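Side-chain contacts in tyrosine--tRNA ligase (Pyrococcus horikoshii, PDB 2CYC), which binds L-tyrosine and, as in other tyrosyl-tRNA synthetases, probably activates it with ATP and transfers it to the acceptor end of tRNA(Tyr): residues I90-L95 with L365-S370; A277-R282 with N287-W292; V317-F322 with K326-E331. One frame throughout, in Å; residues are numbered along the deposited sequence.

In the fold
The three contacts fall into two regions of the chain. Contact 1 joins the last helix to the catalytic domain; the side chain of V93 is about 14 Å from the bound tyrosine, and neither segment includes a residue of its pocket. Contacts 2 and 3 belong together in the C-terminal helical part, with centres 13 Å apart, and they touch directly: F329 CE2 of 326-331 packs 3.3 Å from P280 O of 277-282. Contact 1 lies 33 Å from contact 2 and 41 Å from contact 3, centre to centre, and its nearest atoms stay about 17 Å and 30 Å from theirs. In sequence, 90-95 and 365-370 enclose both other contacts, which follow one another in series.

Contact 1: residues I90-L95 with L365-S370; sequences IQEVAL and LELMRS
L367 reaches from helix 363-370 onto E92 and V93 of helix 87-108, and apolar packing of this kind, without a hydrogen bond between the two segments, carries the contact. The leucine's methyls divide the work. CD2 of L367 meets the aliphatic CG of E92 at 3.6 Å and also lies on the backbone, 4.0 Å from V93 CA. CD1 of L367 sits further along the glutamate, 3.7 Å from E92 CD. L367 places CG trans to its backbone N (chi1 162°), which extends its fork toward the other helix, and the glutamate chain, extended beyond CG, passes the fork at a slant.

The second apolar pair is between a sulfur and a methyl. M368 SD packs 3.7 Å from V93 CG1, the two side chains crossing at about a right angle; the bend at chi2 (-50°) brings SD closer to the valine than the methionine's first bond would suggest, and the bend at chi3 sets only the terminal CE.

Helix 87-108 links the parallel strands 69-72 and 117-120 of the class I nucleotide-binding (Rossmann-type) fold, in a beta-alpha-beta crossover, and the chain's last helix lies against its outer side. The axes of the two short segments run nearly antiparallel, at 150°, and approach to 10.4 Å, with V93 CA and M368 CA 7.3 Å apart. I42 also touches V93, and Y45 and Y97 touch M368.

The polar groups find partners within their own helices. The carboxylate of E92 forms a salt bridge with K96, one turn on, a residue L367 also touches. On the other helix, L367 O accepts two hydrogen bonds from one residue, from S370 OG at 2.6 Å and from S370 N at 3.0 Å.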
# COMPACT_ATOMS: atom_id res chain seq x y z
N ILE A 90 6.92 -12.85 -16.08
CA ILE A 90 7.71 -11.65 -15.84
C ILE A 90 9.07 -12.06 -15.26
O ILE A 90 10.11 -11.60 -15.71
CB ILE A 90 6.97 -10.71 -14.86
CG1 ILE A 90 5.86 -9.98 -15.62
CG2 ILE A 90 7.94 -9.72 -14.20
CD1 ILE A 90 4.86 -9.26 -14.72
N GLN A 91 9.03 -12.96 -14.28
CA GLN A 91 10.25 -13.42 -13.63
C GLN A 91 11.18 -14.22 -14.54
O GLN A 91 12.41 -14.09 -14.46
CB GLN A 91 9.89 -14.21 -12.36
CG GLN A 91 9.41 -13.27 -11.25
CD GLN A 91 8.84 -13.97 -10.03
OE1 GLN A 91 8.91 -13.46 -8.91
NE2 GLN A 91 8.26 -15.14 -10.24
N GLU A 92 10.61 -15.04 -15.41
CA GLU A 92 11.42 -15.82 -16.32
C GLU A 92 12.11 -14.89 -17.32
O GLU A 92 13.30 -15.03 -17.61
CB GLU A 92 10.55 -16.84 -17.06
CG GLU A 92 11.25 -17.43 -18.27
CD GLU A 92 10.55 -18.65 -18.83
OE1 GLU A 92 9.30 -18.64 -18.89
OE2 GLU A 92 11.25 -19.60 -19.24
N VAL A 93 11.33 -13.94 -17.83
CA VAL A 93 11.84 -12.96 -18.79
C VAL A 93 12.94 -12.11 -18.17
O VAL A 93 13.97 -11.86 -18.79
CB VAL A 93 10.71 -12.03 -19.29
CG1 VAL A 93 11.30 -10.86 -20.06
CG2 VAL A 93 9.74 -12.81 -20.19
N ALA A 94 12.71 -11.66 -16.94
CA ALA A 94 13.68 -10.82 -16.24
C ALA A 94 15.04 -11.53 -16.15
O ALA A 94 16.08 -10.95 -16.48
CB ALA A 94 13.16 -10.48 -14.84
N LEU A 95 15.02 -12.78 -15.70
CA LEU A 95 16.24 -13.56 -15.53
C LEU A 95 16.84 -14.16 -16.80
O LEU A 95 18.05 -14.27 -16.93
CB LEU A 95 15.98 -14.69 -14.53
CG LEU A 95 16.37 -14.43 -13.07
CD1 LEU A 95 15.96 -13.03 -12.65
CD2 LEU A 95 15.73 -15.48 -12.18
N LEU A 365 15.89 -14.90 -26.98
CA LEU A 365 14.99 -14.35 -27.98
C LEU A 365 13.83 -15.29 -28.31
O LEU A 365 12.74 -14.84 -28.66
CB LEU A 365 15.77 -13.97 -29.24
CG LEU A 365 16.68 -12.75 -29.03
CD1 LEU A 365 17.32 -12.34 -30.36
CD2 LEU A 365 15.85 -11.60 -28.45
N GLU A 366 14.06 -16.59 -28.20
CA GLU A 366 12.99 -17.55 -28.46
C GLU A 366 11.95 -17.36 -27.36
O GLU A 366 10.75 -17.32 -27.63
CB GLU A 366 13.54 -18.98 -28.47
CG GLU A 366 14.59 -19.20 -29.55
CD GLU A 366 15.19 -20.59 -29.55
OE1 GLU A 366 15.66 -21.05 -28.49
OE2 GLU A 366 15.20 -21.23 -30.63
N LEU A 367 12.40 -17.22 -26.12
CA LEU A 367 11.48 -17.00 -25.01
C LEU A 367 10.63 -15.76 -25.31
O LEU A 367 9.41 -15.80 -25.21
CB LEU A 367 12.25 -16.78 -23.71
CG LEU A 367 11.47 -16.12 -22.56
CD1 LEU A 367 10.25 -16.99 -22.17
CD2 LEU A 367 12.40 -15.94 -21.36
N MET A 368 11.29 -14.67 -25.69
CA MET A 368 10.59 -13.41 -25.99
C MET A 368 9.54 -13.55 -27.09
O MET A 368 8.45 -12.98 -26.97
CB MET A 368 11.59 -12.32 -26.38
CG MET A 368 12.49 -11.86 -25.23
SD MET A 368 11.55 -11.45 -23.72
CE MET A 368 10.88 -9.79 -24.14
N ARG A 369 9.86 -14.28 -28.15
CA ARG A 369 8.90 -14.46 -29.24
C ARG A 369 7.66 -15.24 -28.78
O ARG A 369 6.58 -15.09 -29.37
CB ARG A 369 9.56 -15.18 -30.42
CG ARG A 369 10.56 -14.33 -31.20
CD ARG A 369 11.01 -15.01 -32.50
NE ARG A 369 11.79 -16.22 -32.27
CZ ARG A 369 13.11 -16.26 -32.12
NH1 ARG A 369 13.83 -15.14 -32.18
NH2 ARG A 369 13.73 -17.42 -31.91
N SER A 370 7.80 -16.04 -27.73
CA SER A 370 6.69 -16.83 -27.22
C SER A 370 5.76 -16.09 -26.26
O SER A 370 4.64 -16.52 -26.03
CB SER A 370 7.21 -18.09 -26.52
OG SER A 370 7.80 -17.78 -25.28

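Contact 2: residues A277-R282 with N287-W292; sequences AFCPAR and NPVLDW
V289 CG2 is the point on which three successive residues of the loop converge. It lies 3.6 Å from C279 CB and 3.8 Å from A277 CB, and F278 O comes within 3.7 Å of the same V289 CG2. The valine's first torsion accounts for this: CG1 stands trans to the backbone N (chi1 177°), leaving CG2 on the N side, facing the loop. C279 adds its sulfur, with SG 3.7 Å from V289 CB, and the amide end of N287 rests against that sulfur.

Next to this group, P288 sets its ring against the edge of F278. P288 CD touches F278 O at 3.3 Å and lies 3.7 Å from F278 CD2, at the rim of the aromatic ring and near its plane, so the proline meets an edge and not a face. One face of the same ring is taken by P280, whose CG stands 3.2 Å above the plane, displaced toward the rim.

What positions these groups is the start of a helix. N287 occupies the N-cap and P288 the first helical position, where a proline costs no backbone bond; the opening turn is then tied by D291 N to N287 O at 2.9 Å and by W292 N to P288 O. Further out, F278 packs edge-to-face with W235 and its backbone bonds to L229, while K340 NZ binds A277 O. D291 is held by H224 and L227, and W292 NE1 by L227 O.

The contact thus folds the loop after helix 267-276 back over the start of helix 288-297. Helix 336-350 covers it through P336 and K340 at C279 and L339 at V289, and helix 322-330 inserts F329 against C279, N287 and L290.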
# COMPACT_ATOMS: atom_id res chain seq x y z
N ALA A 277 13.11 7.08 -40.39
CA ALA A 277 13.09 7.97 -39.22
C ALA A 277 12.76 9.41 -39.59
O ALA A 277 13.09 9.88 -40.69
CB ALA A 277 14.44 7.93 -38.51
N PHE A 278 12.12 10.12 -38.66
CA PHE A 278 11.77 11.53 -38.87
C PHE A 278 13.08 12.30 -38.71
O PHE A 278 13.78 12.15 -37.71
CB PHE A 278 10.75 11.97 -37.82
CG PHE A 278 10.27 13.40 -37.98
CD1 PHE A 278 9.43 13.75 -39.03
CD2 PHE A 278 10.65 14.38 -37.07
CE1 PHE A 278 8.95 15.06 -39.16
CE2 PHE A 278 10.18 15.69 -37.19
CZ PHE A 278 9.33 16.03 -38.24
N CYS A 279 13.40 13.13 -39.70
CA CYS A 279 14.64 13.91 -39.68
C CYS A 279 14.57 14.97 -40.78
O CYS A 279 15.24 14.86 -41.81
CB CYS A 279 15.82 12.98 -39.92
SG CYS A 279 17.47 13.74 -39.89
N PRO A 280 13.74 16.01 -40.57
CA PRO A 280 13.56 17.11 -41.53
C PRO A 280 14.85 17.84 -41.79
O PRO A 280 15.60 18.15 -40.86
CB PRO A 280 12.53 18.02 -40.85
CG PRO A 280 11.80 17.09 -39.94
CD PRO A 280 12.90 16.22 -39.38
N ALA A 281 15.11 18.13 -43.06
CA ALA A 281 16.32 18.84 -43.43
C ALA A 281 16.40 20.16 -42.66
O ALA A 281 15.41 20.89 -42.54
CB ALA A 281 16.32 19.11 -44.94
N ARG A 282 17.59 20.44 -42.13
CA ARG A 282 17.87 21.66 -41.36
C ARG A 282 17.14 21.81 -40.03
O ARG A 282 17.41 22.75 -39.28
CB ARG A 282 17.61 22.91 -42.21
CG ARG A 282 18.37 22.94 -43.52
CD ARG A 282 18.37 24.33 -44.12
NE ARG A 282 19.10 24.35 -45.38
CZ ARG A 282 19.45 25.46 -46.03
NH1 ARG A 282 19.12 26.65 -45.54
NH2 ARG A 282 20.11 25.37 -47.18
N ASN A 287 14.24 16.66 -33.70
CA ASN A 287 14.82 15.75 -34.67
C ASN A 287 15.32 14.50 -33.95
O ASN A 287 16.39 14.52 -33.34
CB ASN A 287 15.97 16.49 -35.37
CG ASN A 287 16.53 15.74 -36.56
OD1 ASN A 287 16.93 16.36 -37.56
ND2 ASN A 287 16.58 14.42 -36.46
N PRO A 288 14.55 13.41 -34.01
CA PRO A 288 14.94 12.16 -33.35
C PRO A 288 16.34 11.68 -33.75
O PRO A 288 17.10 11.18 -32.91
CB PRO A 288 13.85 11.19 -33.77
CG PRO A 288 12.64 12.10 -33.90
CD PRO A 288 13.22 13.28 -34.63
N VAL A 289 16.68 11.84 -35.02
CA VAL A 289 17.98 11.40 -35.48
C VAL A 289 19.11 12.20 -34.84
O VAL A 289 20.09 11.61 -34.38
CB VAL A 289 18.10 11.47 -37.01
CG1 VAL A 289 19.51 11.06 -37.43
CG2 VAL A 289 17.07 10.54 -37.66
N LEU A 290 18.99 13.53 -34.81
CA LEU A 290 20.04 14.35 -34.21
C LEU A 290 20.10 14.05 -32.71
O LEU A 290 21.17 14.12 -32.09
CB LEU A 290 19.78 15.85 -34.43
CG LEU A 290 20.00 16.45 -35.83
CD1 LEU A 290 19.59 17.93 -35.81
CD2 LEU A 290 21.48 16.32 -36.23
N ASP A 291 18.95 13.71 -32.13
CA ASP A 291 18.85 13.38 -30.71
C ASP A 291 19.76 12.18 -30.42
O ASP A 291 20.53 12.18 -29.46
CB ASP A 291 17.39 13.04 -30.37
CG ASP A 291 17.14 12.84 -28.88
OD1 ASP A 291 16.69 11.75 -28.48
OD2 ASP A 291 17.39 13.78 -28.09
N TRP A 292 19.69 11.17 -31.28
CA TRP A 292 20.51 9.97 -31.14
C TRP A 292 21.98 10.28 -31.42
O TRP A 292 22.88 9.72 -30.77
CB TRP A 292 20.00 8.88 -32.09
CG TRP A 292 18.68 8.26 -31.68
CD1 TRP A 292 17.71 8.84 -30.91
CD2 TRP A 292 18.17 6.97 -32.06
NE1 TRP A 292 16.63 8.00 -30.79
CE2 TRP A 292 16.88 6.84 -31.49
CE3 TRP A 292 18.67 5.91 -32.84
CZ2 TRP A 292 16.09 5.69 -31.66
CZ3 TRP A 292 17.88 4.77 -33.01
CH2 TRP A 292 16.60 4.67 -32.42

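Contact 3: residues V317-F322 with K326-E331; sequences VTYTTF and KRDFAE
Y319 OH donates a hydrogen bond of 2.8 Å to D328 OD2, linking the strand to the helix. The hydroxyl meets that oxygen on its anti side, 23° out of the carboxylate plane, and the ring and carboxylate planes stand almost perpendicular, at 85°. The aspartate lies at the ring's edge, with D328 CB 3.8 Å from Y319 CE2. A phenylalanine in place of Y319 would probably keep much of the ring's packing but leave D328 OD2 without its hydroxyl donor and the carboxylate freer to turn. The second bond belongs to the helix backbone: K326 N reaches F322 O at 2.7 Å and 166°, closing the first turn. T321 is the N-cap of this helix, its OG1 bound to E324 N, and F322 N is bound by E301.

Packing follows the same turn. K326 CB lies over one face of the F322 ring, 4.3 Å from its centroid, a CH-pi contact. With CG anti to the lysine's backbone N and the chain extended beyond it, K326 CD passes 3.8 Å from F322 CE2 before the amine leads away. V317 CG2 lies on one face of the Y319 ring, 3.6 Å above its plane and displaced toward the rim.

Strand 317-319 pairs antiparallel with 305-307 and leads into helix 322-330, onto whose L325 Y319 packs; F322 faces V293 and E294 of helix 288-297, while F329 reaches L339 on helix 336-350.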
# COMPACT_ATOMS: atom_id res chain seq x y z
N VAL A 317 33.24 13.88 -44.70
CA VAL A 317 33.38 14.91 -43.68
C VAL A 317 33.43 14.23 -42.32
O VAL A 317 32.59 13.38 -42.00
CB VAL A 317 32.22 15.94 -43.72
CG1 VAL A 317 30.87 15.25 -43.61
CG2 VAL A 317 32.40 16.96 -42.59
N THR A 318 34.43 14.59 -41.52
CA THR A 318 34.60 14.01 -40.19
C THR A 318 34.30 15.04 -39.13
O THR A 318 34.85 16.14 -39.14
CB THR A 318 36.03 13.48 -40.00
OG1 THR A 318 36.27 12.42 -40.93
CG2 THR A 318 36.24 12.97 -38.58
N TYR A 319 33.40 14.70 -38.21
CA TYR A 319 33.04 15.61 -37.13
C TYR A 319 33.68 15.18 -35.82
O TYR A 319 33.85 13.99 -35.56
CB TYR A 319 31.53 15.68 -36.97
CG TYR A 319 30.81 16.18 -38.19
CD1 TYR A 319 30.36 15.30 -39.18
CD2 TYR A 319 30.56 17.54 -38.37
CE1 TYR A 319 29.68 15.75 -40.30
CE2 TYR A 319 29.88 18.01 -39.49
CZ TYR A 319 29.44 17.11 -40.45
OH TYR A 319 28.75 17.57 -41.55
N THR A 320 34.03 16.16 -34.99
CA THR A 320 34.66 15.87 -33.70
C THR A 320 33.74 16.21 -32.55
O THR A 320 33.88 15.67 -31.45
CB THR A 320 35.98 16.64 -33.53
OG1 THR A 320 35.74 18.04 -33.67
CG2 THR A 320 36.99 16.18 -34.58
N THR A 321 32.81 17.13 -32.78
CA THR A 321 31.86 17.51 -31.74
C THR A 321 30.46 17.56 -32.33
O THR A 321 30.29 17.78 -33.53
CB THR A 321 32.18 18.88 -31.12
OG1 THR A 321 31.89 19.92 -32.07
CG2 THR A 321 33.66 18.96 -30.72
N PHE A 322 29.46 17.36 -31.48
CA PHE A 322 28.09 17.40 -31.94
C PHE A 322 27.77 18.77 -32.50
O PHE A 322 27.10 18.90 -33.54
CB PHE A 322 27.13 17.09 -30.79
CG PHE A 322 25.69 17.25 -31.16
CD1 PHE A 322 25.11 16.44 -32.13
CD2 PHE A 322 24.91 18.24 -30.57
CE1 PHE A 322 23.78 16.60 -32.50
CE2 PHE A 322 23.58 18.42 -30.93
CZ PHE A 322 23.02 17.59 -31.90
N LYS A 326 25.81 19.64 -35.85
CA LYS A 326 24.53 20.32 -35.77
C LYS A 326 24.52 21.58 -36.65
O LYS A 326 23.54 21.85 -37.33
CB LYS A 326 24.24 20.69 -34.31
CG LYS A 326 22.91 21.37 -34.10
CD LYS A 326 22.74 21.73 -32.63
CE LYS A 326 21.39 22.39 -32.39
NZ LYS A 326 21.19 22.79 -30.98
N ARG A 327 25.62 22.33 -36.61
CA ARG A 327 25.76 23.55 -37.41
C ARG A 327 25.64 23.17 -38.90
O ARG A 327 24.85 23.75 -39.64
CB ARG A 327 27.12 24.19 -37.15
CG ARG A 327 27.36 25.53 -37.86
CD ARG A 327 26.85 26.72 -37.04
NE ARG A 327 27.65 26.98 -35.84
CZ ARG A 327 27.50 26.34 -34.68
NH1 ARG A 327 28.27 26.65 -33.64
NH2 ARG A 327 26.56 25.41 -34.53
N ASP A 328 26.45 22.21 -39.32
CA ASP A 328 26.43 21.74 -40.69
C ASP A 328 25.05 21.27 -41.12
O ASP A 328 24.68 21.42 -42.28
CB ASP A 328 27.44 20.60 -40.85
CG ASP A 328 28.67 21.02 -41.61
OD1 ASP A 328 29.09 22.19 -41.47
OD2 ASP A 328 29.24 20.18 -42.34
N PHE A 329 24.28 20.72 -40.19
CA PHE A 329 22.94 20.24 -40.52
C PHE A 329 21.98 21.42 -40.64
O PHE A 329 21.20 21.51 -41.58
CB PHE A 329 22.43 19.26 -39.45
CG PHE A 329 21.17 18.52 -39.85
CD1 PHE A 329 21.25 17.37 -40.64
CD2 PHE A 329 19.92 19.00 -39.49
CE1 PHE A 329 20.09 16.71 -41.06
CE2 PHE A 329 18.75 18.35 -39.90
CZ PHE A 329 18.84 17.20 -40.70
N ALA A 330 22.04 22.32 -39.67
CA ALA A 330 21.17 23.49 -39.66
C ALA A 330 21.39 24.33 -40.92
O ALA A 330 20.45 24.89 -41.47
CB ALA A 330 21.43 24.34 -38.42
N GLU A 331 22.64 24.40 -41.37
CA GLU A 331 22.99 25.17 -42.56
C GLU A 331 22.77 24.42 -43.88
O GLU A 331 23.14 24.91 -44.94
CB GLU A 331 24.44 25.64 -42.47
CG GLU A 331 24.68 26.63 -41.33
CD GLU A 331 26.15 26.95 -41.11
OE1 GLU A 331 26.44 27.77 -40.21
OE2 GLU A 331 27.01 26.39 -41.81